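Local coordinates for protein putative oxidoreductase molybdopterin-binding subunit (Sulfolobus tokodaii, PDB 4ZOH) that probably works as the cofactor-bearing large subunit of a molybdenum oxidoreductase related to xanthine dehydrogenase and aldehyde oxidase, holding a pterin cytosine dinucleotide, at residues 152-158 against 693-698; 304-309 against 339-344; 577-583 against 701-705; 614-619 against 678-683. One frame throughout, in Å; residues are numbered along the deposited sequence.

Overall arrangement
The four contacts lie close together in the part of the chain where the C-terminal tail packs on both cofactor-binding regions. Interactions 2 and 4 are buried, interactions 1 and 3 partly exposed. Helix 673-688 forms one side of interaction 4, and the tail that follows it supplies one side of interactions 1 and 3. Interactions 1 and 2 meet through Tyr341, interactions 1 and 4 through Asn157 and Gln617. Chemistry follows depth: in the core, glycine and alanine bring backbones close and each contact has one direct hydroxyl bond, whereas interaction 1 uses a salt bridge and a backbone bond, and interaction 3 packs apolar tail residues on a hairpin turn.

Interaction 1. Residues 152-158 against 693-698; sequences SDTLINQ and RITKMP
Arg693 and Asp153 form the charged part of this contact: NH1 donates to OD1 at 2.8 Å. The carboxylate oxygen lies almost in the guanidinium plane, yet the two flat groups are turned 65° apart and OD1 is met on its anti side, and a single N-H makes the bridge. Arginine has the reach for this, its chain running straight to CD and then bending (chi3 -85°) to bring NH1 across. The other oxygen, Asp153 OD2, accepts from Thr154 N at 2.7 Å, which gives each carboxylate oxygen a donor.

One backbone bond joins the segments. Ile156 N points at Thr695 O (2.9 Å) along a nearly straight line of 174°, and the same oxygen receives a CA-H contact from Leu155. The tail runs parallel to strand 149-161, along the edge not paired with strand 254-266.

The remaining contacts are van der Waals. Ile156 CB meets Lys696 CB at 4.1 Å, and Gln158 crosses Met697 at about a right angle, its CG 3.3 Å from Met697 O. Methionine's flexible end lets its CE turn back against Gln158 OE1 and Asn157 ND2. Gln158 NE2 donates to Glu621 O and Gln617 O, and Asn157 OD1 accepts from Gln617 NE2.

The ion pair thus sits at the partly exposed end, where solvent would probably weaken it, while the buried amides beside Met697 find their hydrogen bonds in neighbouring parts of the fold.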
loop_
_atom_site.group_PDB
_atom_site.type_symbol
_atom_site.label_atom_id
_atom_site.label_comp_id
_atom_site.label_asym_id
_atom_site.label_seq_id
_atom_site.Cartn_x
_atom_site.Cartn_y
_atom_site.Cartn_z
ATOM N N SER A 152 -27.806 48.033 -24.620
ATOM C CA SER A 152 -26.836 47.934 -23.512
ATOM C C SER A 152 -27.418 47.219 -22.349
ATOM O O SER A 152 -28.572 47.410 -22.059
ATOM C CB SER A 152 -26.426 49.335 -23.034
ATOM O OG SER A 152 -25.647 49.869 -24.051
ATOM N N ASP A 153 -26.599 46.423 -21.664
ATOM C CA ASP A 153 -26.964 45.882 -20.352
ATOM C C ASP A 153 -25.706 45.284 -19.665
ATOM O O ASP A 153 -24.616 45.311 -20.209
ATOM C CB ASP A 153 -28.066 44.787 -20.507
ATOM C CG ASP A 153 -29.013 44.769 -19.365
ATOM O OD1 ASP A 153 -30.206 44.496 -19.600
ATOM O OD2 ASP A 153 -28.608 45.080 -18.227
ATOM N N THR A 154 -25.887 44.798 -18.448
ATOM C CA THR A 154 -24.827 44.103 -17.732
ATOM C C THR A 154 -25.251 42.632 -17.487
ATOM O O THR A 154 -26.269 42.388 -16.863
ATOM C CB THR A 154 -24.517 44.882 -16.437
ATOM O OG1 THR A 154 -23.887 46.117 -16.834
ATOM C CG2 THR A 154 -23.605 44.100 -15.498
ATOM N N LEU A 155 -24.472 41.694 -18.009
ATOM C CA LEU A 155 -24.748 40.260 -17.836
ATOM C C LEU A 155 -23.777 39.684 -16.836
ATOM O O LEU A 155 -22.590 39.943 -16.927
ATOM C CB LEU A 155 -24.582 39.520 -19.169
ATOM C CG LEU A 155 -25.341 40.005 -20.390
ATOM C CD1 LEU A 155 -24.988 39.154 -21.601
ATOM C CD2 LEU A 155 -26.833 40.043 -20.058
ATOM N N ILE A 156 -24.295 38.888 -15.910
ATOM C CA ILE A 156 -23.533 38.208 -14.950
ATOM C C ILE A 156 -23.475 36.682 -15.230
ATOM O O ILE A 156 -24.507 36.025 -15.520
ATOM C CB ILE A 156 -24.118 38.441 -13.578
ATOM C CG1 ILE A 156 -24.156 39.952 -13.306
ATOM C CG2 ILE A 156 -23.356 37.587 -12.540
ATOM C CD1 ILE A 156 -24.419 40.328 -11.858
ATOM N N ASN A 157 -22.261 36.136 -15.092
ATOM C CA ASN A 157 -22.004 34.724 -15.089
ATOM C C ASN A 157 -21.455 34.450 -13.726
ATOM O O ASN A 157 -20.298 34.792 -13.423
ATOM C CB ASN A 157 -21.072 34.414 -16.269
ATOM C CG ASN A 157 -20.940 32.905 -16.553
ATOM O OD1 ASN A 157 -20.351 32.165 -15.735
ATOM N ND2 ASN A 157 -21.397 32.453 -17.770
ATOM N N GLN A 158 -22.298 33.908 -12.865
ATOM C CA GLN A 158 -22.017 33.924 -11.436
ATOM C C GLN A 158 -20.930 32.918 -11.047
ATOM O O GLN A 158 -20.598 32.004 -11.821
ATOM C CB GLN A 158 -23.289 33.652 -10.618
ATOM C CG GLN A 158 -23.737 32.172 -10.434
ATOM C CD GLN A 158 -24.265 31.431 -11.688
ATOM O OE1 GLN A 158 -23.933 31.726 -12.833
ATOM N NE2 GLN A 158 -25.071 30.396 -11.438
ATOM N N ARG A 693 -36.071 40.299 -19.447
ATOM C CA ARG A 693 -34.702 40.021 -19.712
ATOM C C ARG A 693 -34.088 39.285 -18.505
ATOM O O ARG A 693 -34.312 39.648 -17.351
ATOM C CB ARG A 693 -33.951 41.315 -20.026
ATOM C CG ARG A 693 -32.690 41.041 -20.838
ATOM C CD ARG A 693 -32.017 42.347 -21.169
ATOM N NE ARG A 693 -32.567 42.978 -22.365
ATOM C CZ ARG A 693 -32.259 44.201 -22.776
ATOM N NH1 ARG A 693 -31.377 44.957 -22.122
ATOM N NH2 ARG A 693 -32.807 44.661 -23.869
ATOM N N ILE A 694 -33.375 38.212 -18.767
ATOM C CA ILE A 694 -32.580 37.547 -17.674
ATOM C C ILE A 694 -31.105 38.013 -17.728
ATOM O O ILE A 694 -30.447 37.863 -18.778
ATOM C CB ILE A 694 -32.655 36.016 -17.818
ATOM C CG1 ILE A 694 -34.122 35.580 -17.659
ATOM C CG2 ILE A 694 -31.714 35.293 -16.809
ATOM C CD1 ILE A 694 -34.316 34.108 -17.959
ATOM N N THR A 695 -30.628 38.609 -16.638
ATOM C CA THR A 695 -29.297 39.254 -16.625
ATOM C C THR A 695 -28.349 38.515 -15.689
ATOM O O THR A 695 -27.145 38.701 -15.759
ATOM C CB THR A 695 -29.343 40.755 -16.170
ATOM O OG1 THR A 695 -30.030 40.844 -14.929
ATOM C CG2 THR A 695 -30.050 41.661 -17.185
ATOM N N LYS A 696 -28.890 37.671 -14.818
ATOM C CA LYS A 696 -28.049 36.944 -13.859
ATOM C C LYS A 696 -28.514 35.495 -13.624
ATOM O O LYS A 696 -29.667 35.185 -13.887
ATOM C CB LYS A 696 -27.994 37.714 -12.544
ATOM C CG LYS A 696 -29.341 37.988 -11.924
ATOM C CD LYS A 696 -29.255 38.041 -10.388
ATOM C CE LYS A 696 -29.495 39.420 -9.808
ATOM N NZ LYS A 696 -30.906 39.877 -9.949
ATOM N N MET A 697 -27.625 34.644 -13.101
ATOM C CA MET A 697 -27.954 33.255 -12.784
ATOM C C MET A 697 -27.504 32.916 -11.339
ATOM O O MET A 697 -26.654 33.602 -10.821
ATOM C CB MET A 697 -27.208 32.354 -13.732
ATOM C CG MET A 697 -27.510 32.557 -15.171
ATOM S SD MET A 697 -26.568 31.537 -16.298
ATOM C CE MET A 697 -24.838 32.173 -16.215
ATOM N N PRO A 698 -27.981 31.832 -10.709
ATOM C CA PRO A 698 -29.056 30.965 -11.217
ATOM C C PRO A 698 -30.404 31.788 -11.340
ATOM O O PRO A 698 -30.606 32.789 -10.621
ATOM C CB PRO A 698 -29.171 29.892 -10.080
ATOM C CG PRO A 698 -28.954 30.720 -8.829
ATOM C CD PRO A 698 -27.849 31.688 -9.230
#

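Interaction 2. Residues 304-309 against 339-344; sequences MLPGIY and GIYFIE
Ile343 fills the middle of this buried contact, its side chain pressed against the carbonyl of Leu305, with CB only 3.1 Å from Leu305 O. With CG1 anti to the backbone N (chi1 -168°), that branch reaches past the carbonyl to the edge of the Tyr309 ring, 3.7 Å from CD2, while CG2 turns to Gly307 and lies 4.0 Å from its CA. A beta-branched residue suits the place because its two branches serve two partners at once.

To one side, Leu305 CD2 rests 3.5 Å from Phe342 CB, the two side chains crossing at a slant. Gly339 brings its helix turn close to Met304 and Leu305, where a beta carbon would be tight against Met304 CB. At Gly307 the demand is stronger: its phi is positive, and a beta carbon would clash with Ile343 CG2.

Farther out the contact becomes polar. Tyr309 OH donates to Glu344 OE2 at 2.6 Å, which receives it on its syn lone pair, with ring and carboxylate nearly coplanar at 12°. A water spans the same oxygen and Ile308 N, donating to Glu344 OE2 at 3.1 Å. The other oxygen, Glu344 OE1, forms a salt bridge with Arg362 and accepts from Ser410 N, so the buried carboxylate is gripped at both ends and is probably stabilised as an anion.

Two overlapping beta turns, type I from Met304 to Gly307 and type II' from Pro306 to Tyr309, carry the chain from helix 288-304 toward strand 313-321; glycine in second position is characteristic of type II' turns.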
loop_
_atom_site.group_PDB
_atom_site.type_symbol
_atom_site.label_atom_id
_atom_site.label_comp_id
_atom_site.label_asym_id
_atom_site.label_seq_id
_atom_site.Cartn_x
_atom_site.Cartn_y
_atom_site.Cartn_z
ATOM N N MET A 304 -13.473 34.588 -27.080
ATOM C CA MET A 304 -14.544 33.761 -27.671
ATOM C C MET A 304 -15.848 34.529 -27.819
ATOM O O MET A 304 -16.776 34.000 -28.425
ATOM C CB MET A 304 -14.819 32.442 -26.881
ATOM C CG MET A 304 -13.596 31.550 -26.776
ATOM S SD MET A 304 -12.918 30.955 -28.314
ATOM C CE MET A 304 -14.344 29.993 -28.802
ATOM N N LEU A 305 -15.932 35.715 -27.215
ATOM C CA LEU A 305 -17.023 36.700 -27.450
ATOM C C LEU A 305 -17.515 36.893 -28.902
ATOM O O LEU A 305 -18.666 37.144 -29.085
ATOM C CB LEU A 305 -16.618 38.079 -26.932
ATOM C CG LEU A 305 -16.735 38.288 -25.426
ATOM C CD1 LEU A 305 -16.213 39.662 -25.002
ATOM C CD2 LEU A 305 -18.148 38.115 -24.952
ATOM N N PRO A 306 -16.649 36.799 -29.930
ATOM C CA PRO A 306 -17.313 36.929 -31.233
ATOM C C PRO A 306 -18.149 35.688 -31.651
ATOM O O PRO A 306 -18.917 35.750 -32.637
ATOM C CB PRO A 306 -16.135 37.133 -32.218
ATOM C CG PRO A 306 -14.938 37.510 -31.383
ATOM C CD PRO A 306 -15.183 36.717 -30.101
ATOM N N GLY A 307 -17.960 34.560 -30.959
ATOM C CA GLY A 307 -18.728 33.369 -31.226
ATOM C C GLY A 307 -18.600 32.915 -32.677
ATOM O O GLY A 307 -17.527 32.975 -33.285
ATOM N N ILE A 308 -19.719 32.474 -33.243
ATOM C CA ILE A 308 -19.757 31.929 -34.609
ATOM C C ILE A 308 -20.178 33.009 -35.625
ATOM O O ILE A 308 -20.460 32.665 -36.767
ATOM C CB ILE A 308 -20.766 30.717 -34.704
ATOM C CG1 ILE A 308 -22.182 31.140 -34.241
ATOM C CG2 ILE A 308 -20.243 29.523 -33.910
ATOM C CD1 ILE A 308 -23.291 30.586 -35.122
ATOM N N TYR A 309 -20.222 34.280 -35.195
ATOM C CA TYR A 309 -20.754 35.406 -35.969
ATOM C C TYR A 309 -19.772 36.232 -36.847
ATOM O O TYR A 309 -18.552 36.336 -36.588
ATOM C CB TYR A 309 -21.564 36.285 -35.056
ATOM C CG TYR A 309 -22.556 35.452 -34.309
ATOM C CD1 TYR A 309 -23.538 34.728 -34.989
ATOM C CD2 TYR A 309 -22.466 35.288 -32.935
ATOM C CE1 TYR A 309 -24.438 33.944 -34.313
ATOM C CE2 TYR A 309 -23.358 34.503 -32.241
ATOM C CZ TYR A 309 -24.328 33.800 -32.943
ATOM O OH TYR A 309 -25.262 33.028 -32.281
ATOM N N GLY A 339 -17.713 33.378 -22.115
ATOM C CA GLY A 339 -17.640 34.082 -23.409
ATOM C C GLY A 339 -18.778 33.707 -24.392
ATOM O O GLY A 339 -19.413 34.605 -24.922
ATOM N N ILE A 340 -18.961 32.403 -24.697
ATOM C CA ILE A 340 -20.143 31.906 -25.444
ATOM C C ILE A 340 -21.477 32.328 -24.766
ATOM O O ILE A 340 -22.377 32.804 -25.440
ATOM C CB ILE A 340 -20.058 30.381 -25.721
ATOM C CG1 ILE A 340 -18.822 30.032 -26.537
ATOM C CG2 ILE A 340 -21.378 29.797 -26.326
ATOM C CD1 ILE A 340 -18.707 30.858 -27.829
ATOM N N TYR A 341 -21.589 32.229 -23.439
ATOM C CA TYR A 341 -22.781 32.664 -22.749
ATOM C C TYR A 341 -23.071 34.156 -23.055
ATOM O O TYR A 341 -24.234 34.525 -23.354
ATOM C CB TYR A 341 -22.623 32.472 -21.256
ATOM C CG TYR A 341 -23.586 33.240 -20.338
ATOM C CD1 TYR A 341 -24.867 32.783 -20.082
ATOM C CD2 TYR A 341 -23.171 34.425 -19.666
ATOM C CE1 TYR A 341 -25.743 33.486 -19.218
ATOM C CE2 TYR A 341 -24.032 35.118 -18.809
ATOM C CZ TYR A 341 -25.322 34.656 -18.574
ATOM O OH TYR A 341 -26.196 35.353 -17.644
ATOM N N PHE A 342 -22.019 35.005 -22.933
ATOM C CA PHE A 342 -22.155 36.400 -23.261
ATOM C C PHE A 342 -22.659 36.653 -24.685
ATOM O O PHE A 342 -23.689 37.322 -24.808
ATOM C CB PHE A 342 -20.880 37.205 -22.897
ATOM C CG PHE A 342 -20.629 37.301 -21.373
ATOM C CD1 PHE A 342 -21.637 37.583 -20.513
ATOM C CD2 PHE A 342 -19.365 37.087 -20.853
ATOM C CE1 PHE A 342 -21.407 37.687 -19.135
ATOM C CE2 PHE A 342 -19.116 37.199 -19.500
ATOM C CZ PHE A 342 -20.132 37.465 -18.629
ATOM N N ILE A 343 -22.000 36.126 -25.727
ATOM C CA ILE A 343 -22.449 36.380 -27.070
ATOM C C ILE A 343 -23.865 35.778 -27.338
ATOM O O ILE A 343 -24.689 36.421 -27.994
ATOM C CB ILE A 343 -21.424 35.991 -28.174
ATOM C CG1 ILE A 343 -21.848 36.571 -29.546
ATOM C CG2 ILE A 343 -21.136 34.472 -28.268
ATOM C CD1 ILE A 343 -22.016 38.097 -29.555
ATOM N N GLU A 344 -24.162 34.582 -26.803
ATOM C CA GLU A 344 -25.464 33.920 -27.054
ATOM C C GLU A 344 -26.603 34.580 -26.309
ATOM O O GLU A 344 -27.735 34.656 -26.821
ATOM C CB GLU A 344 -25.396 32.418 -26.806
ATOM C CG GLU A 344 -24.438 31.703 -27.693
ATOM C CD GLU A 344 -24.883 31.820 -29.151
ATOM O OE1 GLU A 344 -25.999 31.304 -29.438
ATOM O OE2 GLU A 344 -24.135 32.468 -29.962
HETATM O O HOH W 1 -21.376 31.530 -30.919
#

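Interaction 3. Residues 577-583 against 701-705; sequences VDGTGKV and FEELV
Phe701 and Lys582 lie side by side and point the same way, the ring laid along the lysine's aliphatic chain. Lys582 CA stands over one face of the ring, 4.2 Å from its centroid and 25° off the normal, a CH-pi contact. Extended to CD, with CG anti to the backbone N (chi1 -179°), the lysine keeps beside the ring until CE lies 3.9 Å from Phe701 CZ; NZ then bonds to the backbone of another protein chain. A lysine fits because its methylenes pack while its amine goes on to a polar partner. Replacing Phe701 by an alanine would probably leave the methylenes of Lys582 without cover and its chain freer to turn.

Leu704 CD1 touches Val583 CG2 at 3.6 Å on a slant, while the side chain meets Val577 CG1 at about a right angle, 4.0 Å from CD1. Val705 sets CG2 3.4 Å from Gly579 O. Gly581 lies against Phe701 and Leu704, where a beta carbon would strike Phe701 O.

Asp578 OD2 accepts from Thr580 N at 2.7 Å, an Asx turn, and also from Thr580 OG1, which probably stiffens the loop. A water donates to both Asp578 O and Leu704 O. The type I turn from Asp578 to Gly581, with positive-phi Gly581 and the Asp578 N to Lys582 O bond, is the classic type I plus G1 bulge of a beta hairpin, linking strands 568-577 and 583-593.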
loop_
_atom_site.group_PDB
_atom_site.type_symbol
_atom_site.label_atom_id
_atom_site.label_comp_id
_atom_site.label_asym_id
_atom_site.label_seq_id
_atom_site.Cartn_x
_atom_site.Cartn_y
_atom_site.Cartn_z
ATOM N N VAL A 577 -42.312 26.615 -17.049
ATOM C CA VAL A 577 -42.147 27.211 -15.730
ATOM C C VAL A 577 -43.507 27.078 -15.117
ATOM O O VAL A 577 -44.466 27.247 -15.827
ATOM C CB VAL A 577 -41.750 28.715 -15.832
ATOM C CG1 VAL A 577 -41.576 29.347 -14.476
ATOM C CG2 VAL A 577 -40.448 28.850 -16.599
ATOM N N ASP A 578 -43.612 26.764 -13.830
ATOM C CA ASP A 578 -44.918 26.546 -13.218
ATOM C C ASP A 578 -45.235 27.713 -12.358
ATOM O O ASP A 578 -44.491 28.699 -12.350
ATOM C CB ASP A 578 -45.062 25.175 -12.505
ATOM C CG ASP A 578 -44.304 25.073 -11.207
ATOM O OD1 ASP A 578 -44.112 23.932 -10.764
ATOM O OD2 ASP A 578 -43.875 26.084 -10.599
ATOM N N GLY A 579 -46.348 27.637 -11.629
ATOM C CA GLY A 579 -46.758 28.759 -10.778
ATOM C C GLY A 579 -45.924 29.005 -9.546
ATOM O O GLY A 579 -46.216 29.939 -8.804
ATOM N N THR A 580 -44.912 28.163 -9.293
ATOM C CA THR A 580 -43.979 28.375 -8.145
ATOM C C THR A 580 -42.674 28.993 -8.653
ATOM O O THR A 580 -41.787 29.386 -7.879
ATOM C CB THR A 580 -43.664 27.068 -7.364
ATOM O OG1 THR A 580 -42.997 26.141 -8.220
ATOM C CG2 THR A 580 -44.968 26.412 -6.777
ATOM N N GLY A 581 -42.583 29.113 -9.968
ATOM C CA GLY A 581 -41.380 29.601 -10.590
ATOM C C GLY A 581 -40.302 28.552 -10.820
ATOM O O GLY A 581 -39.175 28.912 -11.215
ATOM N N LYS A 582 -40.670 27.276 -10.669
ATOM C CA LYS A 582 -39.776 26.169 -10.951
ATOM C C LYS A 582 -39.736 25.864 -12.433
ATOM O O LYS A 582 -40.772 25.799 -13.095
ATOM C CB LYS A 582 -40.187 24.916 -10.142
ATOM C CG LYS A 582 -39.250 23.728 -10.389
ATOM C CD LYS A 582 -39.671 22.454 -9.688
ATOM C CE LYS A 582 -39.360 22.509 -8.225
ATOM N NZ LYS A 582 -38.736 21.228 -7.829
ATOM N N VAL A 583 -38.538 25.658 -12.941
ATOM C CA VAL A 583 -38.295 25.373 -14.313
ATOM C C VAL A 583 -38.194 23.875 -14.542
ATOM O O VAL A 583 -37.458 23.228 -13.855
ATOM C CB VAL A 583 -36.983 26.050 -14.749
ATOM C CG1 VAL A 583 -36.579 25.681 -16.185
ATOM C CG2 VAL A 583 -37.130 27.573 -14.689
ATOM N N PHE A 701 -36.508 30.966 -8.298
ATOM C CA PHE A 701 -37.968 30.772 -8.295
ATOM C C PHE A 701 -38.729 32.124 -8.227
ATOM O O PHE A 701 -39.590 32.400 -9.091
ATOM C CB PHE A 701 -38.397 29.839 -7.123
ATOM C CG PHE A 701 -37.995 28.388 -7.292
ATOM C CD1 PHE A 701 -37.185 27.958 -8.376
ATOM C CD2 PHE A 701 -38.399 27.438 -6.357
ATOM C CE1 PHE A 701 -36.804 26.631 -8.515
ATOM C CE2 PHE A 701 -38.030 26.084 -6.501
ATOM C CZ PHE A 701 -37.239 25.686 -7.585
ATOM N N GLU A 702 -38.387 32.964 -7.240
ATOM C CA GLU A 702 -39.088 34.260 -7.024
ATOM C C GLU A 702 -38.952 35.258 -8.163
ATOM O O GLU A 702 -39.737 36.176 -8.235
ATOM C CB GLU A 702 -38.650 34.940 -5.754
ATOM C CG GLU A 702 -37.156 35.180 -5.632
ATOM C CD GLU A 702 -36.722 35.345 -4.181
ATOM O OE1 GLU A 702 -37.027 34.490 -3.295
ATOM O OE2 GLU A 702 -36.047 36.358 -3.919
ATOM N N GLU A 703 -37.957 35.073 -9.028
ATOM C CA GLU A 703 -37.765 35.926 -10.190
ATOM C C GLU A 703 -38.681 35.506 -11.335
ATOM O O GLU A 703 -38.744 36.191 -12.339
ATOM C CB GLU A 703 -36.292 35.894 -10.644
ATOM C CG GLU A 703 -35.345 36.772 -9.824
ATOM C CD GLU A 703 -33.858 36.372 -9.892
ATOM O OE1 GLU A 703 -33.425 35.485 -10.700
ATOM O OE2 GLU A 703 -33.093 36.957 -9.088
ATOM N N LEU A 704 -39.354 34.359 -11.195
ATOM C CA LEU A 704 -40.170 33.807 -12.258
ATOM C C LEU A 704 -41.683 33.688 -11.884
ATOM O O LEU A 704 -42.408 32.877 -12.429
ATOM C CB LEU A 704 -39.606 32.446 -12.672
ATOM C CG LEU A 704 -38.189 32.323 -13.192
ATOM C CD1 LEU A 704 -37.964 30.936 -13.766
ATOM C CD2 LEU A 704 -37.924 33.369 -14.255
ATOM N N VAL A 705 -42.155 34.497 -10.950
ATOM C CA VAL A 705 -43.501 34.337 -10.471
ATOM C C VAL A 705 -44.266 35.642 -10.685
ATOM O O VAL A 705 -43.778 36.686 -10.301
ATOM C CB VAL A 705 -43.446 33.761 -9.029
ATOM C CG1 VAL A 705 -44.375 34.445 -8.031
ATOM C CG2 VAL A 705 -43.689 32.266 -9.088
HETATM O O HOH W 2 -44.859 31.403 -12.567
#

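Interaction 4. Residues 614-619 against 678-683; sequences GMAQAL and ATPTII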
loop_
_atom_site.group_PDB
_atom_site.type_symbol
_atom_site.label_atom_id
_atom_site.label_comp_id
_atom_site.label_asym_id
_atom_site.label_seq_id
_atom_site.Cartn_x
_atom_site.Cartn_y
_atom_site.Cartn_z
ATOM N N GLY A 614 -23.969 22.637 -17.137
ATOM C CA GLY A 614 -24.357 23.946 -17.749
ATOM C C GLY A 614 -25.792 24.320 -17.376
ATOM O O GLY A 614 -26.053 25.472 -17.031
ATOM N N MET A 615 -26.712 23.325 -17.354
ATOM C CA MET A 615 -28.121 23.588 -16.968
ATOM C C MET A 615 -28.212 23.966 -15.503
ATOM O O MET A 615 -29.007 24.836 -15.094
ATOM C CB MET A 615 -28.942 22.320 -17.252
ATOM C CG MET A 615 -30.306 22.334 -16.584
ATOM S SD MET A 615 -31.283 20.807 -16.772
ATOM C CE MET A 615 -30.493 20.229 -18.269
ATOM N N ALA A 616 -27.445 23.245 -14.679
ATOM C CA ALA A 616 -27.445 23.472 -13.217
ATOM C C ALA A 616 -26.917 24.936 -12.889
ATOM O O ALA A 616 -27.394 25.579 -11.931
ATOM C CB ALA A 616 -26.534 22.455 -12.541
ATOM N N GLN A 617 -25.914 25.394 -13.646
ATOM C CA GLN A 617 -25.422 26.796 -13.487
ATOM C C GLN A 617 -26.576 27.809 -13.781
ATOM O O GLN A 617 -26.841 28.743 -12.946
ATOM C CB GLN A 617 -24.218 27.084 -14.427
ATOM C CG GLN A 617 -23.711 28.538 -14.215
ATOM C CD GLN A 617 -22.482 28.993 -14.953
ATOM O OE1 GLN A 617 -21.920 28.333 -15.866
ATOM N NE2 GLN A 617 -22.050 30.200 -14.575
ATOM N N ALA A 618 -27.276 27.591 -14.912
ATOM C CA ALA A 618 -28.482 28.406 -15.297
ATOM C C ALA A 618 -29.570 28.353 -14.239
ATOM O O ALA A 618 -30.118 29.400 -13.819
ATOM C CB ALA A 618 -29.058 27.955 -16.652
ATOM N N LEU A 619 -29.824 27.162 -13.721
ATOM C CA LEU A 619 -31.057 26.970 -12.913
ATOM C C LEU A 619 -30.869 26.730 -11.439
ATOM O O LEU A 619 -31.832 26.876 -10.701
ATOM C CB LEU A 619 -31.931 25.820 -13.479
ATOM C CG LEU A 619 -32.345 25.862 -14.939
ATOM C CD1 LEU A 619 -33.114 24.543 -15.255
ATOM C CD2 LEU A 619 -33.166 27.168 -15.190
ATOM N N ALA A 678 -24.914 24.559 -22.757
ATOM C CA ALA A 678 -26.208 24.362 -22.069
ATOM C C ALA A 678 -26.711 25.567 -21.324
ATOM O O ALA A 678 -27.953 25.822 -21.277
ATOM C CB ALA A 678 -26.212 23.098 -21.161
ATOM N N THR A 679 -25.767 26.323 -20.720
ATOM C CA THR A 679 -26.162 27.475 -19.919
ATOM C C THR A 679 -26.954 28.503 -20.716
ATOM O O THR A 679 -28.091 28.815 -20.363
ATOM C CB THR A 679 -24.925 28.126 -19.221
ATOM O OG1 THR A 679 -24.298 27.111 -18.449
ATOM C CG2 THR A 679 -25.334 29.189 -18.228
ATOM N N PRO A 680 -26.378 29.075 -21.758
ATOM C CA PRO A 680 -27.245 30.047 -22.463
ATOM C C PRO A 680 -28.457 29.347 -23.212
ATOM O O PRO A 680 -29.478 29.999 -23.435
ATOM C CB PRO A 680 -26.324 30.569 -23.578
ATOM C CG PRO A 680 -25.360 29.481 -23.844
ATOM C CD PRO A 680 -25.062 28.909 -22.436
ATOM N N THR A 681 -28.292 28.089 -23.655
ATOM C CA THR A 681 -29.466 27.357 -24.236
ATOM C C THR A 681 -30.641 27.421 -23.299
ATOM O O THR A 681 -31.748 27.868 -23.680
ATOM C CB THR A 681 -29.167 25.894 -24.573
ATOM O OG1 THR A 681 -28.125 25.890 -25.540
ATOM C CG2 THR A 681 -30.432 25.215 -25.304
ATOM N N ILE A 682 -30.369 27.079 -22.051
ATOM C CA ILE A 682 -31.409 26.983 -21.011
ATOM C C ILE A 682 -31.931 28.374 -20.603
ATOM O O ILE A 682 -33.154 28.572 -20.401
ATOM C CB ILE A 682 -30.940 26.155 -19.773
ATOM C CG1 ILE A 682 -30.726 24.636 -20.118
ATOM C CG2 ILE A 682 -31.903 26.392 -18.637
ATOM C CD1 ILE A 682 -32.001 23.958 -20.557
ATOM N N ILE A 683 -30.995 29.321 -20.411
ATOM C CA ILE A 683 -31.407 30.675 -20.109
ATOM C C ILE A 683 -32.260 31.261 -21.298
ATOM O O ILE A 683 -33.251 31.920 -21.039
ATOM C CB ILE A 683 -30.231 31.643 -19.739
ATOM C CG1 ILE A 683 -29.469 31.150 -18.469
ATOM C CG2 ILE A 683 -30.868 33.052 -19.520
ATOM C CD1 ILE A 683 -30.347 31.202 -17.186
HETATM O O HOH W 3 -21.668 26.118 -17.776
#
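Gly614 and Thr679 bring their helices closest, with CA atoms 4.5 Å apart. The axes of the two helical segments pass within 7.5 Å and cross at -48°, an approach that small residues allow: a beta carbon on Gly614 would clash with Ala678 CB. Helix 678-683 is kinked at Pro680, whose nitrogen has no hydrogen to give to the preceding turn.

Thr679 makes the direct polar link. Its OG1, anti to its own carbonyl carbon (chi1 -57°), donates to Gly614 O at 2.8 Å, arriving 31° out of the carbonyl plane. Ala618 N reaches the same oxygen from the opposite face at 3.2 Å, so one buried carbonyl serves its own helix and the neighbour. A water donates to both Thr679 OG1 and Gln617 OE1. A valine in place of Thr679 would probably leave Gly614 O with the helix bond but without this partner, and the bridging water with one acceptor fewer, held by Gln617 OE1.

This is a close helix-helix crossing, the chains running in broadly the same sense: helix 600-619, of the second molybdopterin-binding region, against helix 673-688 near the C-terminus. The Gln617 side chain is about 13 Å from the molybdenum atom; Gln617 NE2 donates to Asn157 OD1 and Gln617 OE1 accepts from Arg256 NE.

Down the helices the contact turns apolar. Ile683 lays CD1 on Ala618 CB at 3.5 Å. Ile682 CG2 meets Leu619 CD2 at 3.8 Å, those side chains crossing at about a right angle, and its CG1 branch lies 4.1 Å from Met615 CB.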